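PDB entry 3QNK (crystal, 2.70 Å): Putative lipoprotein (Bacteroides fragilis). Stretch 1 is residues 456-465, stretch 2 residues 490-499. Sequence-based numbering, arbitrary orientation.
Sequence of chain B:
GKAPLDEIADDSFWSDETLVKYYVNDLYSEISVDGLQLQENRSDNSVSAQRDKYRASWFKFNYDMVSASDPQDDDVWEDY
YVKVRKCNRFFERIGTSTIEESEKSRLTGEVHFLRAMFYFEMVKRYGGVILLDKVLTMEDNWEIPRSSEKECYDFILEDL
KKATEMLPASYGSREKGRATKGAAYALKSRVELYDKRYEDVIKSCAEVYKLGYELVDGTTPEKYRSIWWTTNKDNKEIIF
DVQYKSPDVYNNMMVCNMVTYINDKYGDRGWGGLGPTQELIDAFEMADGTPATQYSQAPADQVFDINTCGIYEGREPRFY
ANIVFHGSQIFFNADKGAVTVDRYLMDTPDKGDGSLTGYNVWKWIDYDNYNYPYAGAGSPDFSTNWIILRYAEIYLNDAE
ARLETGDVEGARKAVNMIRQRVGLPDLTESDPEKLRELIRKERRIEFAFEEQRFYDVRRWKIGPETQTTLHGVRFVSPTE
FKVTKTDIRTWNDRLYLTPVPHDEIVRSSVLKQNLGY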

# COMPACT_ATOMS: atom_id res chain seq x y z
N ASP B 456 8.11 -23.97 7.32
CA ASP B 456 8.46 -25.33 7.74
C ASP B 456 8.58 -25.38 9.29
O ASP B 456 7.96 -26.23 9.93
CB ASP B 456 9.74 -25.77 7.06
CG ASP B 456 9.58 -26.16 5.58
OD1 ASP B 456 8.42 -26.38 5.14
OD2 ASP B 456 10.62 -26.27 4.88
N VAL B 457 9.25 -24.38 9.89
CA VAL B 457 9.40 -24.24 11.34
C VAL B 457 8.01 -24.13 12.00
O VAL B 457 7.76 -24.75 13.05
CB VAL B 457 10.31 -23.02 11.66
CG1 VAL B 457 10.18 -22.56 13.11
CG2 VAL B 457 11.78 -23.32 11.33
N ARG B 458 7.11 -23.37 11.37
CA ARG B 458 5.74 -23.07 11.82
C ARG B 458 4.87 -24.29 11.80
O ARG B 458 4.17 -24.58 12.79
CB ARG B 458 5.15 -21.98 10.90
CG ARG B 458 3.74 -21.57 11.20
CD ARG B 458 3.44 -20.24 10.53
NE ARG B 458 3.76 -19.10 11.37
CZ ARG B 458 3.29 -17.88 11.14
NH1 ARG B 458 2.50 -17.66 10.10
NH2 ARG B 458 3.59 -16.88 11.96
N ARG B 459 4.88 -25.01 10.65
CA ARG B 459 4.04 -26.19 10.46
C ARG B 459 4.57 -27.39 11.25
O ARG B 459 3.77 -28.13 11.82
CB ARG B 459 3.82 -26.52 8.98
CG ARG B 459 5.05 -26.98 8.23
CD ARG B 459 4.74 -27.02 6.77
NE ARG B 459 5.89 -27.48 6.01
CZ ARG B 459 6.15 -28.75 5.75
NH1 ARG B 459 5.33 -29.71 6.18
NH2 ARG B 459 7.22 -29.08 5.06
N TRP B 460 5.90 -27.55 11.33
CA TRP B 460 6.51 -28.62 12.12
C TRP B 460 6.49 -28.29 13.60
O TRP B 460 6.76 -29.17 14.41
CB TRP B 460 7.97 -28.84 11.70
CG TRP B 460 8.12 -29.41 10.33
CD1 TRP B 460 7.23 -30.19 9.66
CD2 TRP B 460 9.25 -29.27 9.48
NE1 TRP B 460 7.72 -30.52 8.43
CE2 TRP B 460 8.97 -29.98 8.29
CE3 TRP B 460 10.48 -28.59 9.60
CZ2 TRP B 460 9.86 -30.03 7.22
CZ3 TRP B 460 11.38 -28.65 8.54
CH2 TRP B 460 11.07 -29.37 7.37
N LYS B 461 6.19 -27.02 13.94
CA LYS B 461 6.13 -26.52 15.30
C LYS B 461 7.49 -26.76 16.01
O LYS B 461 7.55 -27.46 17.01
CB LYS B 461 4.93 -27.09 16.10
CG LYS B 461 3.60 -26.57 15.58
CD LYS B 461 2.48 -26.66 16.63
CE LYS B 461 1.10 -26.21 16.15
NZ LYS B 461 1.05 -24.80 15.65
N ILE B 462 8.59 -26.18 15.44
CA ILE B 462 9.96 -26.29 15.96
C ILE B 462 10.59 -24.88 16.22
O ILE B 462 11.83 -24.72 16.16
CB ILE B 462 10.88 -27.18 15.08
CG1 ILE B 462 11.02 -26.62 13.65
CG2 ILE B 462 10.42 -28.63 15.10
CD1 ILE B 462 12.22 -27.11 12.88
N GLY B 463 9.73 -23.91 16.54
CA GLY B 463 10.13 -22.54 16.84
C GLY B 463 11.08 -22.41 18.02
O GLY B 463 12.12 -21.73 17.90
N PRO B 464 10.79 -23.07 19.17
CA PRO B 464 11.70 -22.96 20.33
C PRO B 464 13.13 -23.44 20.03
O PRO B 464 14.08 -22.87 20.53
CB PRO B 464 11.05 -23.86 21.37
CG PRO B 464 9.61 -23.94 20.96
CD PRO B 464 9.60 -23.90 19.50
N GLU B 465 13.26 -24.48 19.22
CA GLU B 465 14.51 -25.11 18.83
C GLU B 465 15.30 -24.26 17.83
O GLU B 465 16.54 -24.35 17.80
CB GLU B 465 14.21 -26.48 18.16
CG GLU B 465 13.56 -27.56 19.04
CD GLU B 465 12.05 -27.71 19.04
OE1 GLU B 465 11.33 -26.70 19.15
OE2 GLU B 465 11.59 -28.88 19.01
N THR B 490 14.35 -15.14 20.53
CA THR B 490 13.53 -15.85 21.49
C THR B 490 12.29 -16.33 20.78
O THR B 490 12.08 -16.00 19.62
CB THR B 490 13.26 -15.07 22.78
OG1 THR B 490 12.82 -16.01 23.78
CG2 THR B 490 12.24 -13.91 22.58
N TRP B 491 11.46 -17.12 21.50
CA TRP B 491 10.24 -17.72 20.98
C TRP B 491 9.07 -17.62 21.97
O TRP B 491 9.26 -17.55 23.19
CB TRP B 491 10.51 -19.20 20.65
CG TRP B 491 9.32 -19.89 20.05
CD1 TRP B 491 8.37 -20.61 20.70
CD2 TRP B 491 8.85 -19.73 18.70
NE1 TRP B 491 7.34 -20.92 19.85
CE2 TRP B 491 7.61 -20.39 18.61
CE3 TRP B 491 9.35 -19.07 17.56
CZ2 TRP B 491 6.87 -20.43 17.43
CZ3 TRP B 491 8.65 -19.17 16.36
CH2 TRP B 491 7.43 -19.85 16.30
N ASN B 492 7.87 -17.61 21.41
CA ASN B 492 6.57 -17.74 22.08
C ASN B 492 5.63 -18.45 21.09
O ASN B 492 5.63 -18.10 19.92
CB ASN B 492 6.00 -16.44 22.56
CG ASN B 492 4.76 -16.66 23.37
OD1 ASN B 492 3.67 -16.87 22.84
ND2 ASN B 492 4.90 -16.72 24.69
N ASP B 493 4.85 -19.42 21.57
CA ASP B 493 3.98 -20.21 20.71
C ASP B 493 2.95 -19.37 19.92
O ASP B 493 2.51 -19.84 18.88
CB ASP B 493 3.32 -21.32 21.51
CG ASP B 493 4.26 -22.45 21.90
OD1 ASP B 493 5.37 -22.57 21.29
OD2 ASP B 493 3.86 -23.28 22.74
N ARG B 494 2.66 -18.11 20.33
CA ARG B 494 1.74 -17.25 19.58
C ARG B 494 2.29 -16.93 18.20
O ARG B 494 1.51 -16.61 17.30
CB ARG B 494 1.44 -15.93 20.35
CG ARG B 494 2.62 -14.98 20.45
CD ARG B 494 2.29 -13.73 21.19
NE ARG B 494 3.41 -12.81 21.12
CZ ARG B 494 3.34 -11.51 21.37
NH1 ARG B 494 2.18 -10.95 21.68
NH2 ARG B 494 4.43 -10.76 21.29
N LEU B 495 3.64 -17.01 18.03
CA LEU B 495 4.37 -16.75 16.78
C LEU B 495 4.12 -17.83 15.72
O LEU B 495 4.64 -17.73 14.60
CB LEU B 495 5.87 -16.61 17.05
CG LEU B 495 6.34 -15.44 17.95
CD1 LEU B 495 7.82 -15.54 18.18
CD2 LEU B 495 6.00 -14.05 17.35
N TYR B 496 3.28 -18.86 16.05
CA TYR B 496 2.90 -19.91 15.08
C TYR B 496 1.83 -19.36 14.12
O TYR B 496 1.52 -19.99 13.10
CB TYR B 496 2.46 -21.21 15.75
CG TYR B 496 3.62 -22.06 16.24
CD1 TYR B 496 4.71 -22.33 15.41
CD2 TYR B 496 3.62 -22.61 17.51
CE1 TYR B 496 5.79 -23.09 15.86
CE2 TYR B 496 4.71 -23.35 17.98
CZ TYR B 496 5.78 -23.61 17.15
OH TYR B 496 6.83 -24.35 17.62
N LEU B 497 1.34 -18.12 14.42
CA LEU B 497 0.40 -17.37 13.57
C LEU B 497 0.77 -15.89 13.57
O LEU B 497 1.25 -15.38 14.58
CB LEU B 497 -1.05 -17.55 14.04
CG LEU B 497 -1.74 -18.88 13.67
CD1 LEU B 497 -3.17 -18.87 14.13
CD2 LEU B 497 -1.68 -19.15 12.13
N THR B 498 0.56 -15.21 12.43
CA THR B 498 0.81 -13.76 12.25
C THR B 498 -0.36 -12.96 12.84
O THR B 498 -1.51 -13.36 12.62
CB THR B 498 1.03 -13.46 10.76
OG1 THR B 498 2.18 -14.18 10.37
CG2 THR B 498 1.24 -11.96 10.46
N PRO B 499 -0.15 -11.85 13.59
CA PRO B 499 -1.33 -11.11 14.12
C PRO B 499 -2.12 -10.45 13.01
O PRO B 499 -1.57 -10.06 11.97
CB PRO B 499 -0.72 -10.06 15.07
CG PRO B 499 0.68 -9.96 14.75
CD PRO B 499 1.12 -11.16 13.95

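Stretch 1 joins the end of one helix to the start of the next. K461, with positive phi (57°), is the first residue to leave helical geometry, and I462 occupies the N-cap position before the helix that begins at G463. Facing this turn, stretch 2 runs in extended form through W491 and N492, makes a short 3-10 segment from D493 to Y496, and opens out again at L497. The backbones come close at two places: the CA atoms of R458 and Y496 are 5.4 Å apart, and those of P464 and W491 5.5 Å. Together the stretches bury 491 Å².

Y496 contributes the largest share. Its CA-to-CB bond points sideways, but the ring reaches into the turn, where G463 N donates a hydrogen bond to Y496 OH (3.1 Å, 152°). I462 N lies nearly as close to Y496 OH, at 3.3 Å, but its angle is poor; that amide is instead bonded to V457 O (2.9 Å). K461 covers a face of the tyrosine ring, with its CG 4.0 Å from the ring centroid and its NZ 4.3 Å away in an off-centre cation-pi contact.

W491 packs against the start of the second helix. G463 CA sits 3.5 Å from the centroid of its six-membered ring, almost on the ring normal, and P464 CD lies 3.8 Å from that of the five-membered ring. The lack of a side chain at G463 permits this approach, since an ideal CB there would fall 2.4 Å from W491 CE2. W491 NE1 donates to D493 OD1 (2.9 Å).

At the other end, R458 extends its guanidinium to the end of the 3-10 segment and the residues after it. R458 NH2 donates to L495 O (3.0 Å, 156°) and, weakly, to T498 OG1 (3.4 Å). Y496 O, 3.0 Å from R458 NE, lies over the guanidinium face, poorly placed to bond.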